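Local coordinates for NMB1025 protein (Neisseria meningitidis serogroup B, PDB 3KJJ) that is of unknown function but, as a trimeric member of the YjgF (RutC) family, may resemble relatives that hydrolyse reactive enamine and imine intermediates, at residues 27-31 and 119-123; 46-51 and 111-116. All blocks are in the same frame, centred on the assembly; numbering follows the deposited sequence. Where two conformers were deposited one is given.

Contact 1: 27-31 and 119-123; sequences NGLIF and TAVKR
Phe31 turns its CG anti to its own carbonyl carbon (chi1 -66°), and Thr119 turns CG2 anti to its backbone N, which sets the methyl over one face of the phenyl ring. The result is a CH-pi contact, with Thr119 CG2 4.1 Å from the centroid of the Phe31 ring and displaced toward its rim. On the other sheet face Ile30 meets Ala120, CB to CB at 4.2 Å; the small alanine lets the branched isoleucine pack close to the backbone, and Ile30 CD1 reaches diagonally across the pairing, 3.6 Å from Lys122 N.

The strands are antiparallel. Ile30 and Ala120 form a hydrogen-bonded pair, Ile30 N to Ala120 O and Ala120 N to Ile30 O both 2.8 Å. Beyond them Lys122 N gives a nearly straight bond of 2.6 Å to Gly28 O. Gly28 suits the turn entering the strand, since at its backbone angles a CB would press on the preceding carbonyl oxygen.

Strand 29-32 is flanked by 21-26 and 114-121, and the latter pairs in turn with 68-75. Ile30 packs on Cys61 and Ser63 just after helix 43-60, whereas Leu29 meets Leu29 of both other subunits.

Contact 2: 46-51 and 111-116; sequences QTADVL and EWRVEI
Helix 46-51 runs almost along strand 114-116, their axes 23° apart and 8.5 Å at closest approach. This is helix-on-sheet packing in the alpha/beta fold of the YjgF family, in which helices 43-60 and 81-91 cover one face of the mixed sheet.

Gln46 makes the polar part of the contact. Its side chain is extended beyond CG, carrying the terminal amide past the start of the strand to the loop before it. There OE1 accepts a bond from Arg113 N at 2.8 Å, with the donor in the carbonyl plane, while NE2 donates to Glu111 O at 3.0 Å along a nearly straight line (170°). Glutamine suits this place because one amide can serve both an N-H and a C=O of the irregular backbone; the two bonds fix its rotation. NE2 also bonds Gly40 O, so the amide joins a second loop. The Arg113 side chain starts toward Gln46 but bends away at chi3 to a salt bridge with Asp80.

Farther along, the contact is apolar. Val114 and Ile116 both face the helix, as alternate strand residues do, while Glu115 between them points away. Val114 CG1 packs against Gln46 CB at 3.9 Å and lies across Thr47, whose hydroxyl bonds Ala43 O within the helix. Met84 of helix 81-91 touches both Thr47 and Ile116. The long, branched Ile116 ends between two consecutive residues of the helix: its CD1 lies 3.8 Å from Val50 CG1 and equally 3.8 Å from Leu51 CD2.

The centres of the two contacts lie about 22 Å apart, on opposite sides of the chain's centre, yet both use strand 114-121: contact 2 engages its beginning and contact 1 its end. In chain order, strand 29-32 of contact 1 comes first, then helix 43-60 of contact 2, and the last strand returns to meet the helix before the earlier strand. One strand thus meets two successive elements of the early chain, the first through sheet pairing at 27-31 and the second through helix packing at 46-51. Contact 1 also touches both other subunits of the trimer, whereas contact 2 belongs mainly to the interior of one subunit.

Contact 1: 27-31 and 119-123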
ATOM      1  N   ASN B  27     -15.940  -1.596  -7.984  1.00 22.49           N
ATOM      2  CA  ASN B  27     -15.906  -2.832  -8.790  1.00 24.64           C
ATOM      3  C   ASN B  27     -15.321  -4.060  -8.115  1.00 22.14           C
ATOM      4  O   ASN B  27     -14.364  -4.653  -8.614  1.00 23.45           O
ATOM      5  CB  ASN B  27     -15.252  -2.618 -10.167  1.00 27.03           C
ATOM      6  CG  ASN B  27     -15.482  -3.801 -11.121  1.00 35.89           C
ATOM      7  OD1 ASN B  27     -16.582  -4.361 -11.198  1.00 40.95           O
ATOM      8  ND2 ASN B  27     -14.434  -4.188 -11.839  1.00 39.07           N
ATOM      9  N   GLY B  28     -15.899  -4.424  -6.980  1.00 20.25           N
ATOM     10  CA  GLY B  28     -15.540  -5.649  -6.302  1.00 22.22           C
ATOM     11  C   GLY B  28     -14.417  -5.518  -5.290  1.00 22.59           C
ATOM     12  O   GLY B  28     -14.278  -6.387  -4.444  1.00 22.82           O
ATOM     13  N   LEU B  29     -13.622  -4.449  -5.381  1.00 21.08           N
ATOM     14  CA  LEU B  29     -12.491  -4.233  -4.460  1.00 22.00           C
ATOM     15  C   LEU B  29     -12.879  -3.351  -3.293  1.00 21.96           C
ATOM     16  O   LEU B  29     -13.735  -2.480  -3.421  1.00 19.41           O
ATOM     17  CB  LEU B  29     -11.290  -3.600  -5.165  1.00 20.57           C
ATOM     18  CG  LEU B  29     -10.562  -4.381  -6.253  1.00 21.50           C
ATOM     19  CD1 LEU B  29      -9.624  -3.455  -7.008  1.00 26.26           C
ATOM     20  CD2 LEU B  29      -9.821  -5.589  -5.711  1.00 20.59           C
ATOM     21  N   ILE B  30     -12.203  -3.560  -2.167  1.00 22.60           N
ATOM     22  CA  ILE B  30     -12.523  -2.884  -0.915  1.00 19.04           C
ATOM     23  C   ILE B  30     -11.209  -2.406  -0.294  1.00 18.43           C
ATOM     24  O   ILE B  30     -10.270  -3.188  -0.155  1.00 16.59           O
ATOM     25  CB  ILE B  30     -13.248  -3.849   0.047  1.00 18.24           C
ATOM     26  CG1 ILE B  30     -14.672  -4.138  -0.454  1.00 17.70           C
ATOM     27  CG2 ILE B  30     -13.276  -3.294   1.491  1.00 15.40           C
ATOM     28  CD1 ILE B  30     -15.265  -5.432   0.086  1.00 15.90           C
ATOM     29  N   PHE B  31     -11.147  -1.120   0.040  1.00 16.36           N
ATOM     30  CA  PHE B  31      -9.984  -0.539   0.697  1.00 13.54           C
ATOM     31  C   PHE B  31     -10.399  -0.052   2.086  1.00 15.89           C
ATOM     32  O   PHE B  31     -11.304   0.772   2.217  1.00 15.99           O
ATOM     33  CB  PHE B  31      -9.401   0.601  -0.156  1.00 10.66           C
ATOM     34  CG  PHE B  31      -8.824   0.142  -1.467  1.00 16.98           C
ATOM     35  CD1 PHE B  31      -7.460  -0.100  -1.591  1.00 22.60           C
ATOM     36  CD2 PHE B  31      -9.648  -0.063  -2.574  1.00 18.13           C
ATOM     37  CE1 PHE B  31      -6.913  -0.527  -2.805  1.00 25.21           C
ATOM     38  CE2 PHE B  31      -9.115  -0.496  -3.789  1.00 24.12           C
ATOM     39  CZ  PHE B  31      -7.747  -0.723  -3.905  1.00 19.81           C
ATOM     40  N   THR B 119      -6.723  -4.496   2.024  1.00 12.16           N
ATOM     41  CA  THR B 119      -7.396  -4.528   0.732  1.00 14.66           C
ATOM     42  C   THR B 119      -8.122  -5.870   0.639  1.00 14.35           C
ATOM     43  O   THR B 119      -7.543  -6.928   0.934  1.00 13.68           O
ATOM     44  CB  THR B 119      -6.400  -4.421  -0.449  1.00 16.10           C
ATOM     45  OG1 THR B 119      -5.444  -3.382  -0.189  1.00 16.96           O
ATOM     46  CG2 THR B 119      -7.134  -4.106  -1.780  1.00 11.76           C
ATOM     47  N   ALA B 120      -9.376  -5.837   0.196  1.00 12.61           N
ATOM     48  CA  ALA B 120     -10.188  -7.043   0.176  1.00 13.45           C
ATOM     49  C   ALA B 120     -11.090  -7.061  -1.044  1.00 14.30           C
ATOM     50  O   ALA B 120     -11.115  -6.109  -1.832  1.00 12.12           O
ATOM     51  CB  ALA B 120     -11.028  -7.160   1.472  1.00 14.49           C
ATOM     52  N   VAL B 121     -11.807  -8.163  -1.206  1.00 16.59           N
ATOM     53  CA  VAL B 121     -12.750  -8.291  -2.308  0.50 19.23           C
ATOM     54  C   VAL B 121     -14.172  -8.523  -1.790  1.00 20.82           C
ATOM     55  O   VAL B 121     -14.375  -9.177  -0.771  1.00 19.37           O
ATOM     56  CB  VAL B 121     -12.298  -9.362  -3.349  0.50 19.48           C
ATOM     57  CG1 VAL B 121     -12.483 -10.774  -2.825  0.50 16.21           C
ATOM     58  CG2 VAL B 121     -13.024  -9.174  -4.678  0.50 16.71           C
ATOM     59  N   LYS B 122     -15.143  -7.939  -2.486  1.00 20.87           N
ATOM     60  CA  LYS B 122     -16.550  -8.140  -2.196  1.00 23.04           C
ATOM     61  C   LYS B 122     -16.942  -9.544  -2.663  1.00 24.19           C
ATOM     62  O   LYS B 122     -16.630  -9.924  -3.793  1.00 24.65           O
ATOM     63  CB  LYS B 122     -17.377  -7.079  -2.930  1.00 23.65           C
ATOM     64  CG  LYS B 122     -18.856  -7.044  -2.568  1.00 26.93           C
ATOM     65  CD  LYS B 122     -19.571  -5.935  -3.336  1.00 31.91           C
ATOM     66  CE  LYS B 122     -21.077  -6.024  -3.165  1.00 29.71           C
ATOM     67  NZ  LYS B 122     -21.743  -4.750  -3.573  1.00 32.00           N
ATOM     68  N   ARG B 123     -17.606 -10.306  -1.789  1.00 23.33           N
ATOM     69  CA  ARG B 123     -18.088 -11.641  -2.134  0.50 24.93           C
ATOM     70  C   ARG B 123     -19.094 -11.596  -3.279  1.00 25.23           C
ATOM     71  O   ARG B 123     -19.955 -10.720  -3.319  1.00 23.26           O
ATOM     72  CB  ARG B 123     -18.740 -12.309  -0.920  0.50 25.22           C
ATOM     73  CG  ARG B 123     -17.769 -13.006   0.005  0.50 24.58           C
ATOM     74  CD  ARG B 123     -18.476 -13.584   1.217  0.50 26.06           C
ATOM     75  NE  ARG B 123     -18.758 -12.560   2.220  0.50 31.31           N
ATOM     76  CZ  ARG B 123     -19.942 -12.359   2.792  0.50 30.58           C
ATOM     77  NH1 ARG B 123     -20.081 -11.396   3.693  0.50 33.47           N
ATOM     78  NH2 ARG B 123     -20.982 -13.121   2.475  0.50 31.06           N
TER

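Contact 2: 46-51 and 111-116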
ATOM      1  N   GLN B  46      -4.034  -4.843  21.497  1.00 18.20           N
ATOM      2  CA  GLN B  46      -4.306  -3.885  20.435  1.00 18.66           C
ATOM      3  C   GLN B  46      -4.517  -4.565  19.085  1.00 16.92           C
ATOM      4  O   GLN B  46      -5.403  -4.164  18.322  1.00 18.88           O
ATOM      5  CB  GLN B  46      -3.204  -2.828  20.370  1.00 16.84           C
ATOM      6  CG  GLN B  46      -3.274  -1.861  21.556  1.00 21.29           C
ATOM      7  CD  GLN B  46      -2.294  -0.719  21.439  1.00 21.75           C
ATOM      8  OE1 GLN B  46      -1.489  -0.674  20.510  1.00 17.25           O
ATOM      9  NE2 GLN B  46      -2.362   0.220  22.380  1.00 22.30           N
ATOM     10  N   THR B  47      -3.739  -5.612  18.815  1.00 16.03           N
ATOM     11  CA  THR B  47      -3.880  -6.365  17.567  1.00 16.58           C
ATOM     12  C   THR B  47      -5.292  -6.969  17.513  1.00 15.14           C
ATOM     13  O   THR B  47      -5.965  -6.873  16.484  1.00 17.38           O
ATOM     14  CB  THR B  47      -2.758  -7.438  17.373  1.00 17.14           C
ATOM     15  OG1 THR B  47      -1.464  -6.805  17.381  1.00 18.95           O
ATOM     16  CG2 THR B  47      -2.921  -8.169  16.038  1.00 22.02           C
ATOM     17  N   ALA B  48      -5.733  -7.560  18.628  1.00 17.87           N
ATOM     18  CA  ALA B  48      -7.072  -8.149  18.729  1.00 18.87           C
ATOM     19  C   ALA B  48      -8.151  -7.122  18.402  1.00 17.32           C
ATOM     20  O   ALA B  48      -9.047  -7.401  17.614  1.00 18.15           O
ATOM     21  CB  ALA B  48      -7.312  -8.741  20.114  1.00 17.99           C
ATOM     22  N   ASP B  49      -8.065  -5.948  19.020  1.00 19.56           N
ATOM     23  CA  ASP B  49      -9.048  -4.889  18.786  1.00 18.26           C
ATOM     24  C   ASP B  49      -9.099  -4.441  17.327  1.00 14.66           C
ATOM     25  O   ASP B  49     -10.187  -4.192  16.787  1.00 15.84           O
ATOM     26  CB  ASP B  49      -8.788  -3.673  19.675  1.00 22.15           C
ATOM     27  CG  ASP B  49      -9.815  -2.569  19.453  1.00 14.46           C
ATOM     28  OD1 ASP B  49     -10.950  -2.717  19.929  1.00 23.04           O
ATOM     29  OD2 ASP B  49      -9.483  -1.567  18.790  1.00 24.62           O
ATOM     30  N   VAL B  50      -7.923  -4.337  16.708  1.00 12.62           N
ATOM     31  CA  VAL B  50      -7.779  -3.863  15.333  1.00 12.99           C
ATOM     32  C   VAL B  50      -8.388  -4.894  14.377  1.00 12.08           C
ATOM     33  O   VAL B  50      -9.120  -4.530  13.460  1.00 12.00           O
ATOM     34  CB  VAL B  50      -6.289  -3.544  15.005  1.00 11.61           C
ATOM     35  CG1 VAL B  50      -6.012  -3.544  13.514  1.00 14.67           C
ATOM     36  CG2 VAL B  50      -5.896  -2.167  15.613  1.00 12.21           C
ATOM     37  N   LEU B  51      -8.095  -6.173  14.617  1.00 14.40           N
ATOM     38  CA  LEU B  51      -8.686  -7.252  13.821  1.00 15.35           C
ATOM     39  C   LEU B  51     -10.217  -7.347  13.965  1.00 14.34           C
ATOM     40  O   LEU B  51     -10.905  -7.685  12.999  1.00 16.86           O
ATOM     41  CB  LEU B  51      -7.970  -8.588  14.062  1.00 13.56           C
ATOM     42  CG  LEU B  51      -6.471  -8.598  13.686  1.00 14.44           C
ATOM     43  CD1 LEU B  51      -5.763  -9.846  14.181  1.00 15.62           C
ATOM     44  CD2 LEU B  51      -6.235  -8.420  12.178  1.00 12.64           C
ATOM     45  N   GLU B 111       0.977   5.821  21.943  1.00 23.37           N
ATOM     46  CA  GLU B 111       0.514   4.595  22.592  1.00 21.97           C
ATOM     47  C   GLU B 111      -0.039   3.526  21.636  1.00 19.76           C
ATOM     48  O   GLU B 111      -0.282   2.398  22.060  1.00 19.74           O
ATOM     49  CB  GLU B 111      -0.478   4.883  23.732  1.00 21.90           C
ATOM     50  CG  GLU B 111      -1.519   5.954  23.449  1.00 29.59           C
ATOM     51  CD  GLU B 111      -1.000   7.377  23.637  1.00 30.54           C
ATOM     52  OE1 GLU B 111      -1.079   8.154  22.673  1.00 29.68           O
ATOM     53  OE2 GLU B 111      -0.516   7.727  24.740  1.00 37.74           O
ATOM     54  N   TRP B 112      -0.238   3.880  20.364  1.00 19.69           N
ATOM     55  CA  TRP B 112      -0.623   2.891  19.348  1.00 19.23           C
ATOM     56  C   TRP B 112       0.585   2.069  18.926  1.00 20.14           C
ATOM     57  O   TRP B 112       1.584   2.610  18.451  1.00 22.35           O
ATOM     58  CB  TRP B 112      -1.231   3.551  18.112  1.00 21.32           C
ATOM     59  CG  TRP B 112      -2.520   4.297  18.326  1.00 19.71           C
ATOM     60  CD1 TRP B 112      -3.361   4.228  19.405  1.00 23.22           C
ATOM     61  CD2 TRP B 112      -3.138   5.191  17.393  1.00 21.38           C
ATOM     62  NE1 TRP B 112      -4.448   5.051  19.211  1.00 20.13           N
ATOM     63  CE2 TRP B 112      -4.339   5.646  17.980  1.00 22.97           C
ATOM     64  CE3 TRP B 112      -2.782   5.662  16.118  1.00 22.53           C
ATOM     65  CZ2 TRP B 112      -5.190   6.554  17.338  1.00 21.34           C
ATOM     66  CZ3 TRP B 112      -3.634   6.555  15.474  1.00 23.49           C
ATOM     67  CH2 TRP B 112      -4.825   6.994  16.089  1.00 22.73           C
ATOM     68  N   ARG B 113       0.472   0.755  19.072  1.00 18.59           N
ATOM     69  CA  ARG B 113       1.582  -0.154  18.804  0.50 18.83           C
ATOM     70  C   ARG B 113       1.412  -0.889  17.475  1.00 17.83           C
ATOM     71  O   ARG B 113       2.355  -1.529  16.985  1.00 18.21           O
ATOM     72  CB  ARG B 113       1.733  -1.147  19.962  0.50 19.31           C
ATOM     73  CG  ARG B 113       1.729  -0.484  21.336  0.50 20.14           C
ATOM     74  CD  ARG B 113       2.549  -1.264  22.328  0.50 23.87           C
ATOM     75  NE  ARG B 113       3.943  -1.362  21.910  0.50 19.01           N
ATOM     76  CZ  ARG B 113       4.904  -0.537  22.310  0.50 21.19           C
ATOM     77  NH1 ARG B 113       6.145  -0.715  21.884  0.50 18.62           N
ATOM     78  NH2 ARG B 113       4.625   0.453  23.147  0.50 18.92           N
ATOM     79  N   VAL B 114       0.207  -0.788  16.896  1.00 16.62           N
ATOM     80  CA  VAL B 114      -0.128  -1.477  15.641  1.00 15.02           C
ATOM     81  C   VAL B 114      -1.220  -0.752  14.841  1.00 16.21           C
ATOM     82  O   VAL B 114      -2.119  -0.126  15.405  1.00 16.53           O
ATOM     83  CB  VAL B 114      -0.512  -2.980  15.887  1.00 16.75           C
ATOM     84  CG1 VAL B 114      -1.800  -3.097  16.745  1.00  9.51           C
ATOM     85  CG2 VAL B 114      -0.632  -3.762  14.570  1.00 12.26           C
ATOM     86  N   GLU B 115      -1.100  -0.826  13.522  1.00 13.81           N
ATOM     87  CA  GLU B 115      -2.095  -0.314  12.596  1.00 13.35           C
ATOM     88  C   GLU B 115      -2.098  -1.278  11.418  1.00 12.00           C
ATOM     89  O   GLU B 115      -1.041  -1.661  10.926  1.00 11.67           O
ATOM     90  CB  GLU B 115      -1.744   1.120  12.150  1.00 13.93           C
ATOM     91  CG  GLU B 115      -2.749   1.775  11.197  1.00 20.45           C
ATOM     92  CD  GLU B 115      -2.517   3.276  11.003  1.00 20.35           C
ATOM     93  OE1 GLU B 115      -1.833   3.904  11.837  1.00 20.65           O
ATOM     94  OE2 GLU B 115      -3.036   3.837  10.017  1.00 23.10           O
ATOM     95  N   ILE B 116      -3.282  -1.690  10.974  1.00 14.01           N
ATOM     96  CA  ILE B 116      -3.367  -2.648   9.868  1.00 13.72           C
ATOM     97  C   ILE B 116      -4.250  -2.090   8.761  1.00 14.51           C
ATOM     98  O   ILE B 116      -5.393  -1.668   9.009  1.00 12.86           O
ATOM     99  CB  ILE B 116      -3.856  -4.044  10.334  1.00 15.47           C
ATOM    100  CG1 ILE B 116      -2.939  -4.591  11.435  1.00 16.39           C
ATOM    101  CG2 ILE B 116      -3.948  -5.020   9.146  1.00 13.33           C
ATOM    102  CD1 ILE B 116      -3.396  -5.914  12.073  1.00 13.36           C
TER